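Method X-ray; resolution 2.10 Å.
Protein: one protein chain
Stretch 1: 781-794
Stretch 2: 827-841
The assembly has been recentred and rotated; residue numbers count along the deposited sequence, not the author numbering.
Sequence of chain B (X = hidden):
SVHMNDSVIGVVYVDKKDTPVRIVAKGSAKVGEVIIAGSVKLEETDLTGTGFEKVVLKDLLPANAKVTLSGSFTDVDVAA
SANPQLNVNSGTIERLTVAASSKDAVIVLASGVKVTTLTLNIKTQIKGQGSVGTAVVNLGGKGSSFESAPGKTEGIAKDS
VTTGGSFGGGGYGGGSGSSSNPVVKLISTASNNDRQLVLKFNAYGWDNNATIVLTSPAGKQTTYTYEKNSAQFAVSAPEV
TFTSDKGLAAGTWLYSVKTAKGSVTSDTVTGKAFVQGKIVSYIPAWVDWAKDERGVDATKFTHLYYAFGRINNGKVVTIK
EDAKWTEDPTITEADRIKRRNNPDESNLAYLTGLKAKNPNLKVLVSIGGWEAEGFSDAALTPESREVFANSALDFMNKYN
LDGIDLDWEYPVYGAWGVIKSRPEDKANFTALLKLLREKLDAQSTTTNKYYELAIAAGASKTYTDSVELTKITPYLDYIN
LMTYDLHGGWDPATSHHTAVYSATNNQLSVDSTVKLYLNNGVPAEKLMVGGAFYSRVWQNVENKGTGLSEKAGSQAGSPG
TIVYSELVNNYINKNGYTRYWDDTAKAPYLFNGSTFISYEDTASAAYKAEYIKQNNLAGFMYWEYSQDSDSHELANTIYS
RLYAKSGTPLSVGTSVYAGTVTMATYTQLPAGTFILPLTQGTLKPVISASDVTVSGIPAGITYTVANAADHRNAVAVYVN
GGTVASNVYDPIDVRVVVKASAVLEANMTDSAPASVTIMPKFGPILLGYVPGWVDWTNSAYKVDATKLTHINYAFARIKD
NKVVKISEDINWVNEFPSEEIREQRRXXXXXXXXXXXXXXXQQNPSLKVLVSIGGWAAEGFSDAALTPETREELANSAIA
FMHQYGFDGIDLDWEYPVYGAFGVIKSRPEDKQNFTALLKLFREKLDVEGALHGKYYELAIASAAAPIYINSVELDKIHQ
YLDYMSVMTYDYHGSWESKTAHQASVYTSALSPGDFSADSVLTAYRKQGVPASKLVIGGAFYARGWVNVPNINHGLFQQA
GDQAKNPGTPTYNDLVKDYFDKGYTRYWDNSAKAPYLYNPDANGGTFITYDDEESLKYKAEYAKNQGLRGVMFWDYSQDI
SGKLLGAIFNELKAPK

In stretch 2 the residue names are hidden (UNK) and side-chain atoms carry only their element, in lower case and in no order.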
# COMPACT_ATOMS: atom_id res chain seq x y z
N TYR B 781 27.62 21.68 48.72
CA TYR B 781 27.11 22.21 47.41
C TYR B 781 25.93 23.18 47.63
O TYR B 781 24.93 22.83 48.28
CB TYR B 781 26.69 21.03 46.54
CG TYR B 781 26.20 21.44 45.18
CD1 TYR B 781 27.00 22.21 44.33
CD2 TYR B 781 24.92 21.06 44.73
CE1 TYR B 781 26.55 22.58 43.06
CE2 TYR B 781 24.48 21.43 43.47
CZ TYR B 781 25.28 22.18 42.64
OH TYR B 781 24.82 22.56 41.38
N LYS B 782 26.10 24.41 47.16
CA LYS B 782 25.19 25.49 47.39
C LYS B 782 24.39 25.77 46.08
O LYS B 782 24.77 25.35 45.00
CB LYS B 782 25.92 26.73 47.76
CG LYS B 782 26.67 26.75 49.08
CD LYS B 782 25.88 26.17 50.24
CE LYS B 782 26.75 26.22 51.50
NZ LYS B 782 26.15 25.41 52.59
N VAL B 783 23.30 26.50 46.22
CA VAL B 783 22.44 26.92 45.13
C VAL B 783 22.99 28.24 44.62
O VAL B 783 23.22 29.16 45.40
CB VAL B 783 20.98 27.11 45.59
CG1 VAL B 783 20.17 27.79 44.50
CG2 VAL B 783 20.38 25.77 45.98
N ASP B 784 23.17 28.30 43.30
CA ASP B 784 23.72 29.47 42.64
C ASP B 784 22.54 30.22 42.05
O ASP B 784 22.00 29.86 41.01
CB ASP B 784 24.63 28.97 41.52
CG ASP B 784 25.33 30.08 40.78
OD1 ASP B 784 25.09 31.26 41.06
OD2 ASP B 784 26.09 29.72 39.89
N ALA B 785 22.15 31.27 42.72
CA ALA B 785 20.93 32.00 42.43
C ALA B 785 21.14 32.88 41.27
O ALA B 785 20.18 33.37 40.80
CB ALA B 785 20.51 32.82 43.65
N THR B 786 22.39 33.12 40.83
CA THR B 786 22.64 33.88 39.61
C THR B 786 22.25 33.14 38.32
O THR B 786 22.11 33.76 37.27
CB THR B 786 24.13 34.33 39.48
OG1 THR B 786 24.98 33.17 39.45
CG2 THR B 786 24.52 35.17 40.64
N LYS B 787 22.15 31.83 38.38
CA LYS B 787 21.82 31.00 37.26
C LYS B 787 20.36 30.58 37.23
O LYS B 787 19.90 30.19 36.20
CB LYS B 787 22.68 29.78 37.26
CG LYS B 787 24.12 30.14 36.80
CD LYS B 787 25.03 28.93 36.66
CE LYS B 787 26.41 29.34 36.18
NZ LYS B 787 26.90 30.38 37.10
N LEU B 788 19.64 30.71 38.34
CA LEU B 788 18.18 30.50 38.38
C LEU B 788 17.40 31.77 38.29
O LEU B 788 17.81 32.83 38.81
CB LEU B 788 17.78 29.71 39.65
CG LEU B 788 18.56 28.46 39.92
CD1 LEU B 788 18.13 27.78 41.16
CD2 LEU B 788 18.35 27.50 38.75
N THR B 789 16.24 31.72 37.62
CA THR B 789 15.27 32.79 37.80
C THR B 789 14.25 32.36 38.83
O THR B 789 13.54 33.21 39.42
CB THR B 789 14.52 33.11 36.49
OG1 THR B 789 13.75 31.99 36.09
CG2 THR B 789 15.61 33.49 35.37
N HIS B 790 14.08 31.05 38.97
CA HIS B 790 12.97 30.52 39.80
C HIS B 790 13.47 29.31 40.56
O HIS B 790 14.32 28.54 40.10
CB HIS B 790 11.71 30.12 38.99
CG HIS B 790 10.92 31.24 38.39
ND1 HIS B 790 11.41 32.05 37.40
CD2 HIS B 790 9.66 31.72 38.67
CE1 HIS B 790 10.51 32.96 37.08
NE2 HIS B 790 9.43 32.76 37.83
N ILE B 791 12.93 29.16 41.75
CA ILE B 791 13.01 27.93 42.53
C ILE B 791 11.67 27.44 42.94
O ILE B 791 10.85 28.24 43.42
CB ILE B 791 13.79 28.22 43.83
CG1 ILE B 791 15.29 28.42 43.49
CG2 ILE B 791 13.62 27.02 44.82
CD1 ILE B 791 16.14 28.95 44.64
N ASN B 792 11.43 26.15 42.79
CA ASN B 792 10.32 25.52 43.48
C ASN B 792 10.83 24.75 44.73
O ASN B 792 11.67 23.89 44.60
CB ASN B 792 9.56 24.48 42.61
CG ASN B 792 8.58 25.11 41.62
OD1 ASN B 792 8.37 26.32 41.59
ND2 ASN B 792 8.09 24.30 40.70
N TYR B 793 10.33 25.04 45.93
CA TYR B 793 10.71 24.30 47.15
C TYR B 793 9.81 23.12 47.32
O TYR B 793 8.61 23.28 47.47
CB TYR B 793 10.62 25.22 48.37
CG TYR B 793 11.11 24.60 49.63
CD1 TYR B 793 12.49 24.49 49.91
CD2 TYR B 793 10.22 24.06 50.55
CE1 TYR B 793 12.95 23.91 51.11
CE2 TYR B 793 10.68 23.46 51.76
CZ TYR B 793 12.03 23.39 52.03
OH TYR B 793 12.41 22.85 53.22
N ALA B 794 10.37 21.90 47.19
CA ALA B 794 9.66 20.64 47.32
C ALA B 794 9.83 20.12 48.78
O ALA B 794 10.96 19.98 49.19
CB ALA B 794 10.31 19.67 46.37
N UNK B 827 12.39 15.60 61.69
CA UNK B 827 13.17 16.80 61.87
C UNK B 827 13.61 17.46 60.53
O UNK B 827 14.60 18.19 60.48
c UNK B 827 14.43 16.44 62.67
o UNK B 827 14.16 14.91 64.44
n UNK B 827 13.69 17.04 64.86
c UNK B 827 14.10 16.07 64.08
N UNK B 828 12.84 17.26 59.48
CA UNK B 828 13.14 17.87 58.18
C UNK B 828 13.44 19.35 58.35
O UNK B 828 12.71 20.07 59.03
n UNK B 828 12.13 19.04 55.29
c UNK B 828 12.42 17.87 55.82
o UNK B 828 13.10 17.03 55.25
c UNK B 828 11.99 17.67 57.21
N UNK B 829 14.56 19.79 57.79
CA UNK B 829 15.08 21.11 58.04
C UNK B 829 14.40 22.26 57.28
O UNK B 829 15.07 23.07 56.68
c UNK B 829 15.43 19.01 56.91
c UNK B 829 16.51 19.99 56.51
c UNK B 829 16.55 20.97 57.63
N UNK B 830 13.09 22.42 57.45
CA UNK B 830 12.29 23.37 56.66
C UNK B 830 12.61 24.74 57.10
O UNK B 830 12.99 25.58 56.27
o UNK B 830 10.03 20.82 56.69
c UNK B 830 10.79 23.05 56.75
c UNK B 830 10.45 21.80 56.02
o UNK B 830 10.61 21.76 54.74
N UNK B 831 12.58 25.01 58.42
CA UNK B 831 12.89 26.37 58.84
C UNK B 831 14.29 26.83 58.43
O UNK B 831 14.47 27.98 58.05
c UNK B 831 11.40 26.64 60.89
c UNK B 831 12.82 26.53 60.37
o UNK B 831 11.23 26.40 62.09
o UNK B 831 10.43 27.01 60.17
N UNK B 832 15.31 25.98 58.61
CA UNK B 832 16.68 26.34 58.16
C UNK B 832 16.69 26.58 56.64
O UNK B 832 17.30 27.51 56.17
c UNK B 832 17.68 25.26 58.52
N UNK B 833 16.05 25.70 55.89
CA UNK B 833 15.92 25.93 54.41
C UNK B 833 15.22 27.22 54.06
O UNK B 833 15.64 27.87 53.11
o UNK B 833 17.39 23.79 53.59
c UNK B 833 15.26 24.79 53.73
c UNK B 833 16.16 23.61 53.62
n UNK B 833 15.59 22.42 53.44
N UNK B 834 14.22 27.66 54.84
CA UNK B 834 13.57 28.86 54.50
C UNK B 834 14.49 30.03 54.80
O UNK B 834 14.45 31.05 54.05
c UNK B 834 11.16 27.96 55.03
c UNK B 834 10.11 26.29 53.66
c UNK B 834 9.33 26.64 55.86
c UNK B 834 11.06 27.26 53.82
c UNK B 834 9.22 26.00 54.67
c UNK B 834 12.22 29.07 55.26
c UNK B 834 10.26 27.64 56.04
N UNK B 835 15.31 29.96 55.86
CA UNK B 835 16.28 31.07 56.06
C UNK B 835 17.30 31.05 54.97
O UNK B 835 17.73 32.10 54.50
c UNK B 835 16.99 30.97 57.41
N UNK B 836 17.70 29.87 54.52
CA UNK B 836 18.65 29.78 53.38
C UNK B 836 18.09 30.41 52.09
O UNK B 836 18.72 31.25 51.46
o UNK B 836 22.76 27.67 48.76
c UNK B 836 19.70 27.59 50.74
c UNK B 836 20.07 28.16 51.99
c UNK B 836 19.04 28.32 53.10
c UNK B 836 21.39 28.59 52.14
c UNK B 836 22.31 28.44 51.08
c UNK B 836 20.59 27.41 49.71
c UNK B 836 21.91 27.85 49.85
N UNK B 837 16.86 30.04 51.75
CA UNK B 837 16.23 30.59 50.53
C UNK B 837 16.16 32.11 50.59
O UNK B 837 16.40 32.80 49.60
c UNK B 837 13.43 28.01 50.09
c UNK B 837 14.85 28.57 49.99
c UNK B 837 15.40 28.35 48.61
c UNK B 837 14.81 30.02 50.40
N UNK B 838 15.92 32.62 51.79
CA UNK B 838 15.87 34.03 51.94
C UNK B 838 17.19 34.75 51.66
O UNK B 838 17.15 35.90 51.17
c UNK B 838 15.28 35.84 53.55
n UNK B 838 13.66 37.80 56.32
c UNK B 838 14.45 36.11 54.77
c UNK B 838 15.31 34.36 53.29
c UNK B 838 14.59 37.56 55.19
N UNK B 839 18.34 34.06 51.84
CA UNK B 839 19.65 34.63 51.61
C UNK B 839 19.93 34.55 50.14
O UNK B 839 20.56 35.44 49.60
c UNK B 839 20.60 33.89 53.85
c UNK B 839 20.84 33.92 52.36
o UNK B 839 21.15 32.60 51.77
N UNK B 840 19.48 33.48 49.50
CA UNK B 840 19.46 33.48 48.07
C UNK B 840 18.78 34.72 47.57
O UNK B 840 19.28 35.35 46.64
c UNK B 840 18.76 32.26 47.53
c UNK B 840 18.71 29.87 47.09
c UNK B 840 20.85 30.85 47.94
c UNK B 840 19.59 31.10 47.11
N UNK B 841 17.62 35.05 48.16
CA UNK B 841 16.80 36.12 47.57
C UNK B 841 17.49 37.47 47.69
O UNK B 841 17.01 38.42 47.10
c UNK B 841 12.09 35.90 48.19
c UNK B 841 14.44 35.06 47.49
c UNK B 841 15.36 36.12 48.12
n UNK B 841 12.15 36.70 46.92
c UNK B 841 13.12 34.78 48.24

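Position 827 has two side-chain carbons, the second carrying one oxygen and one nitrogen, and it lies exposed beyond reach of stretch 1; it is N827. Position 828 has the same atoms but is buried, and its nitrogen lies 4.3 Å from Y793 OH: N828. At 829 three carbons close a ring onto the backbone N, which makes it P829. The ring leaves that nitrogen no hydrogen to donate, which costs nothing at the N-cap, and P829 O accepts from the backbone N of position 833 at 2.9 Å.

Position 830 carries two carbons, the second with two oxygens, one of them 2.6 Å from Y793 OH. This is D830: the carboxylate OD1 accepts the phenol proton, while D830 OD2 accepts from N828 ND2 at 3.1 Å. Position 831 has the same carboxylate but points away, exposed: D831. One carbon at 832, without contact, gives A832.

Position 833 shows two carbons, the second with one oxygen and one nitrogen, and the nitrogen approaches Y793. It is N833, whose amide suits a place beside a hydroxyl: N833 ND2 donates to Y793 OH at 3.2 Å. Position 834 has one carbon and then a six-carbon ring without oxygen, over one face of Y793. In F834, CE1 comes 3.5 Å from Y793 CE2, and the edge of the ring is turned toward that face. A single carbon at 835, exposed and out of reach, is A835.

Position 836 repeats the six-carbon ring but bears an oxygen: Y836. The ring spans the gap to the loop, where V783 N donates to Y836 OH at 2.8 Å and V783 CG2 packs at the ring edge. Position 837 has four carbons forked at the second: L837, with CD1 3.6 Å from Y793 CD1 and CD2 4.1 Å from I791 CD1. At 838 four carbons in a row end in nitrogen, giving K838, exposed. Position 839 has one carbon carrying an oxygen and a carbon: T839, whose OG1 donates to Y836 O at 2.8 Å.

Position 840 is another forked four-carbon chain, L840, pointing toward stretch 1; its CD2 lies 3.6 Å from V783 CG1 and 3.7 Å from I791 CD1, and its CG 4.0 Å from A785 CB. Position 841, four carbons ending in nitrogen and pointing away, is K841.

The helix runs nearly antiparallel to strand 790-794. L837 and L840 form the apolar middle with V783, A785 and I791. Y793 joins this packing through its ring, while its hydroxyl donates to D830 and accepts from N833; Y836 ties the helix to the loop backbone.

Stretch 2 (827-841) NNPDDANFAYLKTLK
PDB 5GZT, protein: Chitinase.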